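Local coordinates for predicted acetamidase/formamidase (Thermoanaerobacter tengcongensis, PDB 3TKK), which probably hydrolyses the carbon-nitrogen bond of linear amides such as formamide and acetamide, and binds a zinc and a calcium ion close together, at residues Gly90-Gly95 with Gly195-Glu200; Lys50-Asp55 with Leu108-Val113; Ile84-Lys89 with Val199-Lys204; Lys131-Val136 with Asp159-Ala164; Ser41-Ser46 with Trp56-Pro61. All coordinates share one frame; numbering follows the deposited sequence.

Contact 1. Residues Gly90-Gly95 with Gly195-Glu200; sequences GVLATG and GVSGVE. With ZN (zinc ion), chain F.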
# COMPACT_ATOMS: atom_id res chain seq x y z
N GLY A 90 -24.75 -3.19 -9.39
CA GLY A 90 -24.13 -2.49 -8.24
C GLY A 90 -24.14 -0.99 -8.46
O GLY A 90 -24.56 -0.53 -9.50
N VAL A 91 -23.66 -0.23 -7.50
CA VAL A 91 -23.75 1.20 -7.66
C VAL A 91 -22.39 1.78 -7.37
O VAL A 91 -21.72 1.30 -6.44
CB VAL A 91 -24.70 1.72 -6.58
CG1 VAL A 91 -24.88 3.24 -6.71
CG2 VAL A 91 -26.13 0.97 -6.76
N LEU A 92 -22.02 2.82 -8.13
CA LEU A 92 -20.81 3.56 -7.94
C LEU A 92 -21.32 4.93 -7.51
O LEU A 92 -22.32 5.44 -8.14
CB LEU A 92 -20.05 3.73 -9.29
CG LEU A 92 -19.50 2.36 -9.61
CD1 LEU A 92 -19.16 2.26 -11.04
CD2 LEU A 92 -18.25 2.24 -8.71
N ALA A 93 -20.65 5.54 -6.54
CA ALA A 93 -20.94 6.87 -6.01
C ALA A 93 -19.72 7.71 -5.85
O ALA A 93 -18.64 7.21 -5.45
CB ALA A 93 -21.72 6.77 -4.66
N THR A 94 -19.85 9.02 -6.17
CA THR A 94 -18.79 9.95 -5.74
C THR A 94 -19.37 11.34 -5.74
O THR A 94 -20.54 11.47 -5.86
CB THR A 94 -17.60 9.95 -6.72
OG1 THR A 94 -16.50 10.68 -6.15
CG2 THR A 94 -17.97 10.53 -8.12
N GLY A 95 -18.56 12.38 -5.66
CA GLY A 95 -19.15 13.72 -5.75
C GLY A 95 -18.46 14.79 -4.96
O GLY A 95 -17.39 14.53 -4.41
N GLY A 195 -12.32 7.21 -4.69
CA GLY A 195 -13.50 7.95 -5.20
C GLY A 195 -14.61 8.06 -4.13
O GLY A 195 -15.60 8.71 -4.32
N VAL A 196 -14.42 7.32 -3.03
CA VAL A 196 -15.39 7.21 -1.90
C VAL A 196 -16.10 5.82 -1.84
O VAL A 196 -16.47 5.31 -0.75
CB VAL A 196 -16.37 8.39 -1.76
CG1 VAL A 196 -17.79 8.18 -2.36
CG2 VAL A 196 -16.62 8.72 -0.22
N SER A 197 -16.27 5.15 -2.95
CA SER A 197 -17.03 3.95 -2.84
C SER A 197 -16.42 2.84 -3.68
O SER A 197 -15.54 2.99 -4.48
CB SER A 197 -18.54 4.08 -3.35
OG SER A 197 -18.44 3.83 -4.82
N GLY A 198 -16.92 1.67 -3.44
CA GLY A 198 -16.62 0.46 -4.22
C GLY A 198 -17.71 0.27 -5.24
O GLY A 198 -18.49 1.16 -5.43
N VAL A 199 -17.68 -0.81 -6.01
CA VAL A 199 -18.88 -1.27 -6.69
C VAL A 199 -19.83 -1.91 -5.59
O VAL A 199 -19.73 -3.12 -5.21
CB VAL A 199 -18.58 -2.22 -7.89
CG1 VAL A 199 -19.97 -2.67 -8.61
CG2 VAL A 199 -17.56 -1.61 -8.93
N GLU A 200 -20.73 -1.08 -5.09
CA GLU A 200 -21.55 -1.37 -3.92
C GLU A 200 -22.65 -2.35 -4.35
O GLU A 200 -23.45 -2.11 -5.25
CB GLU A 200 -22.22 -0.11 -3.42
CG GLU A 200 -21.24 0.99 -3.02
CD GLU A 200 -20.26 0.61 -1.90
OE1 GLU A 200 -20.59 -0.33 -1.08
OE2 GLU A 200 -19.17 1.29 -1.67
ZN ZN F . -19.01 0.19 0.24
O HOH W 1 -16.20 5.93 -5.78
O HOH W 2 -17.70 1.62 0.87
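The flat carboxylate of Glu-200, whose backbone pairs with Val-91, holds the zinc ion with both oxygens, OE1 at 2.1 Å and OE2 at 2.2 Å; Gly-198 N reaches OE2 from above the carboxylate plane, 41° out of it. CG lies anti to the carbonyl carbon (chi1 -59°); the chain bends at chi2, and its end leads away from the strand. The main-chain carbonyls are approached differently. Thr-94 OG1 donates to Gly-195 O (2.8 Å) in the carbonyl plane, on a lone pair, and Ser-197 OG meets Gly-198 O in the same manner. Val-91 and Glu-200 form one antiparallel hydrogen-bonded pair, with Glu-200 N 2.9 Å from Val-91 O. Past it, Ser-197 OG replaces a backbone acceptor and takes Ala-93 N at 3.3 Å, nearly straight (168°), while a water links Ala-93 O to Ser-197 N. Leu-92 CD2 rests on Val-199 CG2 at 3.9 Å. The loop 195-200 thus runs along the edge of strand 89-95 that faces away from strand 108-116. Ile-269 of the second subunit packs on Leu-92 and Val-199, and Asp-184 and His-186 of strand 180-186 share the zinc.

Contact 2. Residues Lys50-Asp55 with Leu108-Val113; sequences KLDEMD and LYSKVV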
# COMPACT_ATOMS: atom_id res chain seq x y z
N LYS A 50 -33.34 7.71 -9.08
CA LYS A 50 -32.63 7.20 -7.91
C LYS A 50 -31.25 7.84 -7.77
O LYS A 50 -30.25 7.36 -8.34
CB LYS A 50 -32.57 5.68 -7.88
CG LYS A 50 -33.90 5.04 -7.47
CD LYS A 50 -33.77 3.55 -7.39
CE LYS A 50 -34.87 2.99 -6.52
NZ LYS A 50 -34.33 1.97 -5.58
N LEU A 51 -31.24 8.94 -7.01
CA LEU A 51 -30.02 9.66 -6.67
C LEU A 51 -29.90 9.81 -5.14
O LEU A 51 -30.87 9.60 -4.39
CB LEU A 51 -29.95 11.04 -7.37
CG LEU A 51 -28.58 11.77 -7.35
CD1 LEU A 51 -27.39 10.78 -7.21
CD2 LEU A 51 -28.38 12.76 -8.55
N ASP A 52 -28.67 10.12 -4.70
CA ASP A 52 -28.36 10.32 -3.28
C ASP A 52 -29.23 11.42 -2.61
O ASP A 52 -28.83 12.60 -2.48
CB ASP A 52 -26.84 10.53 -3.06
CG ASP A 52 -26.00 9.27 -3.42
OD1 ASP A 52 -25.69 9.10 -4.62
OD2 ASP A 52 -25.64 8.47 -2.51
N GLU A 53 -30.44 11.02 -2.25
CA GLU A 53 -31.34 11.78 -1.39
C GLU A 53 -32.16 10.68 -0.71
O GLU A 53 -33.41 10.74 -0.65
CB GLU A 53 -32.24 12.70 -2.21
CG GLU A 53 -33.36 11.98 -2.99
CD GLU A 53 -34.01 12.87 -4.07
OE1 GLU A 53 -34.93 12.39 -4.77
OE2 GLU A 53 -33.61 14.05 -4.23
N MET A 54 -31.43 9.66 -0.24
CA MET A 54 -31.97 8.45 0.40
C MET A 54 -32.18 8.73 1.88
O MET A 54 -31.97 9.86 2.33
CB MET A 54 -30.97 7.30 0.27
CG MET A 54 -30.08 7.28 -0.97
SD MET A 54 -28.47 6.48 -0.68
CE MET A 54 -28.73 5.58 0.86
N ASP A 55 -32.52 7.69 2.65
CA ASP A 55 -32.78 7.84 4.10
C ASP A 55 -31.52 8.11 4.92
O ASP A 55 -31.64 8.58 6.05
CB ASP A 55 -33.53 6.62 4.67
CG ASP A 55 -33.79 6.74 6.20
OD1 ASP A 55 -32.83 6.65 6.99
OD2 ASP A 55 -34.98 6.91 6.61
N LEU A 108 -23.57 15.58 -6.56
CA LEU A 108 -23.46 14.23 -6.06
C LEU A 108 -23.65 13.27 -7.26
O LEU A 108 -24.48 13.51 -8.11
CB LEU A 108 -24.56 13.97 -5.01
CG LEU A 108 -24.11 13.02 -3.89
CD1 LEU A 108 -23.40 11.64 -4.33
CD2 LEU A 108 -23.14 13.80 -2.93
N TYR A 109 -22.91 12.17 -7.32
CA TYR A 109 -22.95 11.35 -8.50
C TYR A 109 -23.25 9.97 -8.05
O TYR A 109 -22.77 9.60 -7.00
CB TYR A 109 -21.56 11.28 -9.11
CG TYR A 109 -21.39 10.33 -10.30
CD1 TYR A 109 -21.71 10.72 -11.59
CD2 TYR A 109 -20.89 9.04 -10.12
CE1 TYR A 109 -21.54 9.85 -12.71
CE2 TYR A 109 -20.69 8.16 -11.24
CZ TYR A 109 -21.00 8.61 -12.52
OH TYR A 109 -20.77 7.77 -13.58
N SER A 110 -24.08 9.25 -8.82
CA SER A 110 -24.10 7.77 -8.74
C SER A 110 -24.35 7.17 -10.10
O SER A 110 -24.95 7.80 -10.97
CB SER A 110 -25.21 7.26 -7.82
OG SER A 110 -26.47 7.64 -8.33
N LYS A 111 -23.88 5.94 -10.30
CA LYS A 111 -24.11 5.23 -11.53
C LYS A 111 -24.41 3.81 -11.17
O LYS A 111 -23.61 3.15 -10.46
CB LYS A 111 -22.82 5.16 -12.32
CG LYS A 111 -23.03 4.54 -13.72
CD LYS A 111 -21.71 4.59 -14.43
CE LYS A 111 -22.05 4.83 -15.87
NZ LYS A 111 -23.34 4.09 -16.16
N VAL A 112 -25.52 3.29 -11.70
CA VAL A 112 -25.83 1.88 -11.43
C VAL A 112 -25.20 1.12 -12.58
O VAL A 112 -25.37 1.54 -13.70
CB VAL A 112 -27.37 1.66 -11.48
CG1 VAL A 112 -27.74 0.16 -11.52
CG2 VAL A 112 -28.01 2.32 -10.27
N VAL A 113 -24.45 0.05 -12.31
CA VAL A 113 -23.83 -0.76 -13.36
C VAL A 113 -24.32 -2.21 -13.32
O VAL A 113 -24.55 -2.77 -12.25
CB VAL A 113 -22.31 -0.78 -13.20
CG1 VAL A 113 -21.81 0.60 -13.52
CG2 VAL A 113 -21.89 -1.01 -11.72
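Asp-52 and Leu-108 make the dense part of this contact, their side chains crossing at about a right angle. Leu-108 CD1 touches the carboxylate of Asp-52, 3.4 Å from OD1, and Leu-108 CG lies 3.8 Å from Asp-52 CB. The same OD1 faces Ser-110 CB at 3.7 Å, so an acidic oxygen is buried against hydrocarbon; it has no polar partner in the model, a costly position that might favour a raised pKa. The Asp-52 CG stands beside its own backbone N (chi1 -65°), which aims the carboxylate at the strand. Leu-51 forms the looser, exposed border. Its CG is anti to the backbone N (chi1 -166°), and the branches part: CD1 reaches Ser-110 OG at 3.5 Å, while CD2 meets Leu-108 O at 4.0 Å. Lys-50 stays at the margin with its chain leading off, its NZ making a weak hydrogen bond to Gln-43 O. The two segments are joined by van der Waals contact alone, although Asn-47, just before the loop segment, bonds Val-112 N. Leu-108 and Ser-110 point to the loop and Tyr-109 to the other side, the arrangement of a loop packed on one face of strand 108-116, which pairs antiparallel with strand 89-95.

Contact 3. Residues Ile84-Lys89 with Val199-Lys204; sequences IEVAEK and VEVAGK. With ZN (zinc ion), chain F.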
# COMPACT_ATOMS: atom_id res chain seq x y z
N ILE A 84 -18.30 -15.67 -1.57
CA ILE A 84 -19.05 -14.40 -1.58
C ILE A 84 -19.85 -14.37 -2.90
O ILE A 84 -19.24 -14.43 -3.97
CB ILE A 84 -18.09 -13.21 -1.54
CG1 ILE A 84 -17.29 -13.20 -0.26
CG2 ILE A 84 -18.74 -11.82 -1.62
CD1 ILE A 84 -16.34 -11.95 -0.24
N GLU A 85 -21.18 -14.26 -2.86
CA GLU A 85 -21.88 -14.01 -4.11
C GLU A 85 -22.44 -12.64 -4.18
O GLU A 85 -22.83 -12.07 -3.11
CB GLU A 85 -22.94 -15.12 -4.33
CG GLU A 85 -22.24 -16.49 -4.36
CD GLU A 85 -23.17 -17.70 -3.99
OE1 GLU A 85 -22.67 -18.73 -3.42
OE2 GLU A 85 -24.40 -17.62 -4.28
N VAL A 86 -22.35 -11.97 -5.33
CA VAL A 86 -22.77 -10.58 -5.37
C VAL A 86 -24.00 -10.50 -6.34
O VAL A 86 -24.14 -11.26 -7.26
CB VAL A 86 -21.66 -9.59 -5.79
CG1 VAL A 86 -20.42 -9.73 -4.79
CG2 VAL A 86 -21.28 -9.84 -7.31
N ALA A 87 -24.88 -9.53 -6.08
CA ALA A 87 -26.00 -9.28 -6.97
C ALA A 87 -25.56 -8.89 -8.40
O ALA A 87 -24.39 -8.54 -8.62
CB ALA A 87 -26.95 -8.36 -6.43
N GLU A 88 -26.49 -8.99 -9.35
CA GLU A 88 -26.18 -8.69 -10.78
C GLU A 88 -26.18 -7.21 -11.13
O GLU A 88 -25.98 -6.83 -12.29
CB GLU A 88 -27.13 -9.50 -11.72
CG GLU A 88 -28.46 -9.28 -11.32
CD GLU A 88 -29.49 -10.03 -12.15
OE1 GLU A 88 -29.72 -9.63 -13.32
OE2 GLU A 88 -30.06 -11.01 -11.60
N LYS A 89 -26.43 -6.36 -10.16
CA LYS A 89 -26.14 -4.95 -10.41
C LYS A 89 -25.45 -4.32 -9.20
O LYS A 89 -25.48 -4.91 -8.14
CB LYS A 89 -27.37 -4.16 -10.73
CG LYS A 89 -28.12 -3.68 -9.54
CD LYS A 89 -29.59 -3.50 -10.03
CE LYS A 89 -30.56 -3.79 -8.87
NZ LYS A 89 -30.41 -2.73 -7.86
N VAL A 199 -17.68 -0.81 -6.01
CA VAL A 199 -18.88 -1.27 -6.69
C VAL A 199 -19.83 -1.91 -5.59
O VAL A 199 -19.73 -3.12 -5.21
CB VAL A 199 -18.58 -2.22 -7.89
CG1 VAL A 199 -19.97 -2.67 -8.61
CG2 VAL A 199 -17.56 -1.61 -8.93
N GLU A 200 -20.73 -1.08 -5.09
CA GLU A 200 -21.55 -1.37 -3.92
C GLU A 200 -22.65 -2.35 -4.35
O GLU A 200 -23.45 -2.11 -5.25
CB GLU A 200 -22.22 -0.11 -3.42
CG GLU A 200 -21.24 0.99 -3.02
CD GLU A 200 -20.26 0.61 -1.90
OE1 GLU A 200 -20.59 -0.33 -1.08
OE2 GLU A 200 -19.17 1.29 -1.67
N VAL A 201 -22.67 -3.51 -3.74
CA VAL A 201 -23.70 -4.46 -4.13
C VAL A 201 -24.30 -5.22 -2.94
O VAL A 201 -23.64 -5.36 -1.93
CB VAL A 201 -23.07 -5.58 -4.98
CG1 VAL A 201 -22.48 -5.03 -6.32
CG2 VAL A 201 -21.88 -6.22 -4.20
N ALA A 202 -25.41 -5.92 -3.16
CA ALA A 202 -25.96 -6.80 -2.11
C ALA A 202 -25.38 -8.11 -2.47
O ALA A 202 -24.97 -8.25 -3.61
CB ALA A 202 -27.55 -6.90 -2.25
N GLY A 203 -25.52 -9.10 -1.60
CA GLY A 203 -25.07 -10.41 -1.88
C GLY A 203 -25.21 -11.35 -0.71
O GLY A 203 -25.94 -11.04 0.26
N LYS A 204 -24.37 -12.36 -0.72
CA LYS A 204 -24.51 -13.46 0.24
C LYS A 204 -23.07 -14.02 0.53
O LYS A 204 -22.25 -14.16 -0.42
CB LYS A 204 -25.43 -14.50 -0.41
CG LYS A 204 -25.66 -15.74 0.40
CD LYS A 204 -26.94 -16.62 -0.08
CE LYS A 204 -27.11 -17.92 0.93
NZ LYS A 204 -28.50 -18.49 1.59
ZN ZN F . -19.01 0.19 0.24
O HOH W 3 -26.79 -4.76 -5.52
O HOH W 2 -17.70 1.62 0.87
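Glu-85 and Lys-204 form an antiparallel hydrogen-bonded pair, followed by the non-hydrogen-bonded pair Val-86 and Gly-203, whose CA atoms are just 4.2 Å apart. Glu-85 N meets Lys-204 O at 2.7 Å, and Lys-204 N returns to Glu-85 O. Gly-203 CA comes to 3.0 Å from Glu-85 O in a CA-H...O contact, a close approach that its lack of a side chain permits. Farther along, Ala-87 N bonds Ala-202 O (2.8 Å), but the chains then diverge and a water spans the gap, accepting from Ala-202 N and donating to Lys-89 O. On the face that carries Val-86, Val-201 CG2 lies 3.7 Å from Val-86 CB, and the other branch, CG1, anti to the carbonyl carbon (chi1 -63°), touches Lys-89 O at 3.5 Å. Glu-85 and Lys-204 share the opposite sheet face from Val-86; the ammonium of Lys-204 forms a salt bridge with Glu-33. Strand 203-212 runs between strands 76-86 and 31-36 of the large mixed sheet, Gly-203 O also accepting from Thr-36 OG1. Leu-185 of strand 180-186 covers Ile-84 and Val-201.

Contact 4. Residues Lys131-Val136 with Asp159-Ala164; sequences KPMIGV and DTTLIA. With CA (calcium ion), chain G.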
# COMPACT_ATOMS: atom_id res chain seq x y z
N LYS A 131 -13.93 -8.76 -8.16
CA LYS A 131 -13.04 -9.25 -7.06
C LYS A 131 -13.81 -8.98 -5.78
O LYS A 131 -13.57 -8.04 -5.05
CB LYS A 131 -11.68 -8.54 -7.08
CG LYS A 131 -10.87 -8.93 -8.36
CD LYS A 131 -9.56 -8.05 -8.24
CE LYS A 131 -8.55 -8.44 -9.41
NZ LYS A 131 -7.73 -7.20 -9.59
N PRO A 132 -14.76 -9.87 -5.46
CA PRO A 132 -15.72 -9.50 -4.33
C PRO A 132 -15.06 -9.48 -3.00
O PRO A 132 -14.15 -10.28 -2.74
CB PRO A 132 -16.68 -10.66 -4.30
CG PRO A 132 -16.67 -11.04 -5.77
CD PRO A 132 -15.23 -10.98 -6.22
N MET A 133 -15.53 -8.58 -2.12
CA MET A 133 -14.86 -8.47 -0.86
C MET A 133 -15.91 -7.91 0.12
O MET A 133 -17.02 -7.49 -0.32
CB MET A 133 -13.69 -7.40 -0.91
CG MET A 133 -14.18 -5.99 -1.45
SD MET A 133 -13.06 -4.62 -1.05
CE MET A 133 -13.48 -4.49 0.62
N ILE A 134 -15.58 -7.95 1.39
CA ILE A 134 -16.56 -7.58 2.37
C ILE A 134 -15.98 -6.27 2.97
O ILE A 134 -14.85 -6.32 3.51
CB ILE A 134 -16.73 -8.66 3.51
CG1 ILE A 134 -17.27 -10.03 2.91
CG2 ILE A 134 -17.57 -7.90 4.67
CD1 ILE A 134 -16.95 -11.32 3.69
N GLY A 135 -16.71 -5.17 2.88
CA GLY A 135 -16.19 -3.90 3.39
C GLY A 135 -16.38 -3.69 4.91
O GLY A 135 -15.54 -3.07 5.56
N VAL A 136 -17.53 -4.14 5.46
CA VAL A 136 -17.88 -3.91 6.87
C VAL A 136 -17.94 -5.34 7.49
O VAL A 136 -18.71 -6.22 7.06
CB VAL A 136 -19.21 -3.27 6.94
CG1 VAL A 136 -19.86 -3.39 8.35
CG2 VAL A 136 -19.10 -1.71 6.63
N ASP A 159 -12.97 -1.65 4.81
CA ASP A 159 -12.82 -1.58 3.33
C ASP A 159 -11.46 -2.08 2.96
O ASP A 159 -10.65 -1.41 2.24
CB ASP A 159 -13.08 -0.20 2.73
CG ASP A 159 -14.59 0.21 2.76
OD1 ASP A 159 -15.54 -0.61 2.87
OD2 ASP A 159 -14.83 1.42 2.96
N THR A 160 -11.24 -3.33 3.36
CA THR A 160 -10.00 -4.03 3.07
C THR A 160 -10.11 -5.11 1.99
O THR A 160 -10.86 -6.08 2.17
CB THR A 160 -9.43 -4.58 4.45
OG1 THR A 160 -9.07 -3.44 5.30
CG2 THR A 160 -8.22 -5.46 4.14
N THR A 161 -9.33 -5.00 0.86
CA THR A 161 -9.57 -5.77 -0.30
C THR A 161 -9.18 -7.20 0.03
O THR A 161 -9.70 -8.11 -0.58
CB THR A 161 -8.56 -5.31 -1.48
OG1 THR A 161 -7.26 -5.10 -0.87
CG2 THR A 161 -9.12 -3.85 -2.12
N LEU A 162 -8.31 -7.41 1.02
CA LEU A 162 -7.95 -8.79 1.37
C LEU A 162 -9.19 -9.67 1.88
O LEU A 162 -9.01 -10.85 2.07
CB LEU A 162 -6.83 -8.76 2.48
CG LEU A 162 -5.49 -8.01 2.13
CD1 LEU A 162 -4.47 -8.21 3.32
CD2 LEU A 162 -5.04 -8.52 0.73
N ILE A 163 -10.25 -9.03 2.46
CA ILE A 163 -11.34 -9.81 3.02
C ILE A 163 -12.22 -10.31 1.91
O ILE A 163 -13.15 -9.62 1.56
CB ILE A 163 -12.09 -8.91 4.11
CG1 ILE A 163 -11.00 -8.48 5.10
CG2 ILE A 163 -13.27 -9.78 4.79
CD1 ILE A 163 -11.53 -7.49 6.45
N ALA A 164 -11.93 -11.51 1.43
CA ALA A 164 -12.52 -12.11 0.18
C ALA A 164 -12.53 -13.60 0.39
O ALA A 164 -12.02 -14.06 1.38
CB ALA A 164 -11.53 -11.73 -1.04
CA CA G . -17.32 0.86 3.23
O HOH W 4 -13.27 -4.76 4.91
O HOH W 2 -17.70 1.62 0.87
O HOH W 5 -19.53 1.85 3.81
O HOH W 6 -17.24 3.31 3.40
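Gly-135 and Asp-159 meet beside the calcium site, which Asp-159 binds through OD1 (2.3 Å) and OD2 (2.6 Å), with Asn-157, Asp-184 and three waters completing the shell. OD1 also lies 3.4 Å from Gly-135 CA, a close fit against a residue that has no side chain. Asp-159 N donates to Gly-135 O (3.0 Å). A water ties the two segments again, giving hydrogen bonds to Ile-134 O and Gly-135 O and accepting one from Thr-160 N. Thr-160 to Ile-163 is a type I turn. At its last residue, Ile-163 O accepts from Ile-134 N at 3.0 Å, and Met-133 CA touches the same oxygen. Ile-163 CG2 packs on Ile-134 CB at 3.9 Å, the two side chains at about a right angle. Met-133 SD lies 3.8 Å from Thr-161 CA, and the bend at chi3 (-75°) brings CE to 3.4 Å from Thr-160 O. Strand 133-138 pairs antiparallel with strand 180-186 through Met-133 with His-186 and Gly-135 with Asp-184. On the flank, Ile-81 and Ile-84 of strand 76-86 pack on Ile-134, while Arg-286 of strand 283-290 touches Thr-161.

Contact 5. Residues Ser41-Ser46 with Trp56-Pro61; sequences SNQIQS and WNRVNP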
# COMPACT_ATOMS: atom_id res chain seq x y z
N SER A 41 -28.61 0.32 1.97
CA SER A 41 -29.81 -0.49 2.17
C SER A 41 -30.55 -0.72 0.87
O SER A 41 -31.80 -0.73 0.85
CB SER A 41 -30.80 0.16 3.13
OG SER A 41 -30.22 0.34 4.42
N ASN A 42 -29.82 -0.87 -0.25
CA ASN A 42 -30.56 -1.05 -1.52
C ASN A 42 -31.46 0.17 -1.96
O ASN A 42 -32.45 -0.05 -2.64
CB ASN A 42 -31.43 -2.33 -1.43
CG ASN A 42 -30.57 -3.62 -1.31
OD1 ASN A 42 -31.11 -4.72 -1.16
ND2 ASN A 42 -29.24 -3.46 -1.38
N GLN A 43 -31.13 1.41 -1.55
CA GLN A 43 -31.99 2.58 -1.85
C GLN A 43 -31.80 3.17 -3.27
O GLN A 43 -32.63 3.96 -3.73
CB GLN A 43 -31.82 3.66 -0.78
CG GLN A 43 -32.46 3.29 0.56
CD GLN A 43 -32.27 4.41 1.59
OE1 GLN A 43 -31.22 4.50 2.25
NE2 GLN A 43 -33.27 5.27 1.72
N ILE A 44 -30.68 2.81 -3.92
CA ILE A 44 -30.42 3.12 -5.35
C ILE A 44 -30.41 1.82 -6.15
O ILE A 44 -29.44 1.06 -6.14
CB ILE A 44 -29.04 3.81 -5.60
CG1 ILE A 44 -28.88 5.13 -4.79
CG2 ILE A 44 -28.80 4.00 -7.14
CD1 ILE A 44 -27.73 6.01 -5.35
N GLN A 45 -31.52 1.58 -6.84
CA GLN A 45 -31.68 0.37 -7.63
C GLN A 45 -31.64 0.71 -9.11
O GLN A 45 -31.52 -0.17 -9.96
CB GLN A 45 -33.03 -0.27 -7.28
CG GLN A 45 -33.02 -0.90 -5.91
CD GLN A 45 -34.38 -0.89 -5.36
OE1 GLN A 45 -34.59 -0.51 -4.21
NE2 GLN A 45 -35.35 -1.26 -6.18
N SER A 46 -31.78 1.99 -9.41
CA SER A 46 -31.84 2.42 -10.79
C SER A 46 -31.32 3.86 -10.86
O SER A 46 -31.22 4.54 -9.84
CB SER A 46 -33.28 2.34 -11.32
OG SER A 46 -33.43 3.15 -12.46
N TRP A 56 -30.34 7.80 4.36
CA TRP A 56 -29.01 8.17 4.93
C TRP A 56 -28.61 7.64 6.32
O TRP A 56 -27.43 7.44 6.57
CB TRP A 56 -28.71 9.70 4.83
CG TRP A 56 -28.18 10.15 3.44
CD1 TRP A 56 -28.91 10.76 2.45
CD2 TRP A 56 -26.84 9.98 2.91
NE1 TRP A 56 -28.12 10.98 1.35
CE2 TRP A 56 -26.85 10.52 1.60
CE3 TRP A 56 -25.65 9.43 3.40
CZ2 TRP A 56 -25.69 10.54 0.76
CZ3 TRP A 56 -24.48 9.45 2.57
CH2 TRP A 56 -24.52 10.01 1.27
N ASN A 57 -29.56 7.44 7.22
CA ASN A 57 -29.26 6.82 8.52
C ASN A 57 -29.42 5.32 8.37
O ASN A 57 -29.28 4.55 9.34
CB ASN A 57 -30.19 7.35 9.63
CG ASN A 57 -29.98 8.83 9.92
OD1 ASN A 57 -28.85 9.28 10.19
ND2 ASN A 57 -31.08 9.61 9.87
N ARG A 58 -29.73 4.94 7.12
CA ARG A 58 -29.90 3.56 6.70
C ARG A 58 -28.73 3.20 5.78
O ARG A 58 -28.84 2.39 4.82
CB ARG A 58 -31.26 3.36 6.00
CG ARG A 58 -32.49 3.55 6.91
CD ARG A 58 -33.83 3.28 6.13
NE ARG A 58 -33.78 2.07 5.29
CZ ARG A 58 -34.39 1.93 4.10
NH1 ARG A 58 -35.09 2.94 3.58
NH2 ARG A 58 -34.27 0.79 3.42
N VAL A 59 -27.58 3.77 6.11
CA VAL A 59 -26.39 3.47 5.35
C VAL A 59 -25.59 2.45 6.16
O VAL A 59 -25.63 2.53 7.38
CB VAL A 59 -25.58 4.76 5.12
CG1 VAL A 59 -24.53 4.94 6.24
CG2 VAL A 59 -24.93 4.69 3.79
N ASN A 60 -24.85 1.54 5.45
CA ASN A 60 -24.06 0.41 5.97
C ASN A 60 -24.76 -0.60 6.88
O ASN A 60 -24.17 -0.94 7.96
CB ASN A 60 -22.85 0.88 6.82
CG ASN A 60 -21.87 1.67 6.02
OD1 ASN A 60 -21.55 2.85 6.32
ND2 ASN A 60 -21.40 1.05 4.96
N PRO A 61 -25.95 -1.14 6.45
CA PRO A 61 -26.63 -1.97 7.42
C PRO A 61 -25.79 -3.21 7.47
O PRO A 61 -25.43 -3.69 6.47
CB PRO A 61 -28.03 -2.19 6.80
CG PRO A 61 -27.82 -1.94 5.28
CD PRO A 61 -26.65 -0.99 5.18
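Ser-41 OG donates to Arg-58 O over a short 2.5 Å, the hydroxyl tilted 23° from the carbonyl plane. The OG sits beside its own backbone N, anti to the carbonyl carbon (chi1 -61°), and from there it also touches the ring of Pro-61, 3.4 Å from CG. This serine is thereby enclosed between the Arg-58 carbonyl and the proline, and its CB approaches the guanidinium obliquely, 3.5 Å from Arg-58 NH2. The arginine leaves its backbone toward the 41-46 loop and bends at chi3, which turns NE back past Ser-41, 4.1 Å from its CB. Gln-43 comes in over one face of the guanidinium: its CD stands 3.7 Å above the plane, displaced toward the rim, with the amide and guanidinium planes 32° apart. The amide thus lies over the guanidinium near its rim, inclined to it. Both segments belong to the long irregular connection between strands 31-36 and 62-69. Ser-41 follows shortly after Cys-39, the oxidised zinc ligand, while Pro-61 immediately precedes strand 62-69, so the contact draws the two ends of the intervening loop together near the metals. One hydrogen bond to a main-chain carbonyl is the sole polar bond identified between the segments; the rest is van der Waals packing of the amide, the serine CB and the proline ring round a probably charged arginine.

How the contacts relate
Contacts 1 and 3 share Val-199 and Glu-200 and end on the same strip of chain, so the zinc ligand Glu-200 is bonded to strand 89-95 just before its chain enters strand 203-212. Contact 4, nested within the loops both close, brings the calcium ligand Asp-159; its centre is about 14 Å from that of contact 1, yet one water bridges the zinc (2.0 Å) and the calcium (2.5 Å). Contact 2 adjoins contact 1 with centres about 9 Å apart, through the hairpin of strands 89-95 and 108-116. Contact 5 has its centre equally close to that of contact 2, and both its segments lie in the loop that carries 50-55; the Pro-61 side chain is about 9 Å from the zinc.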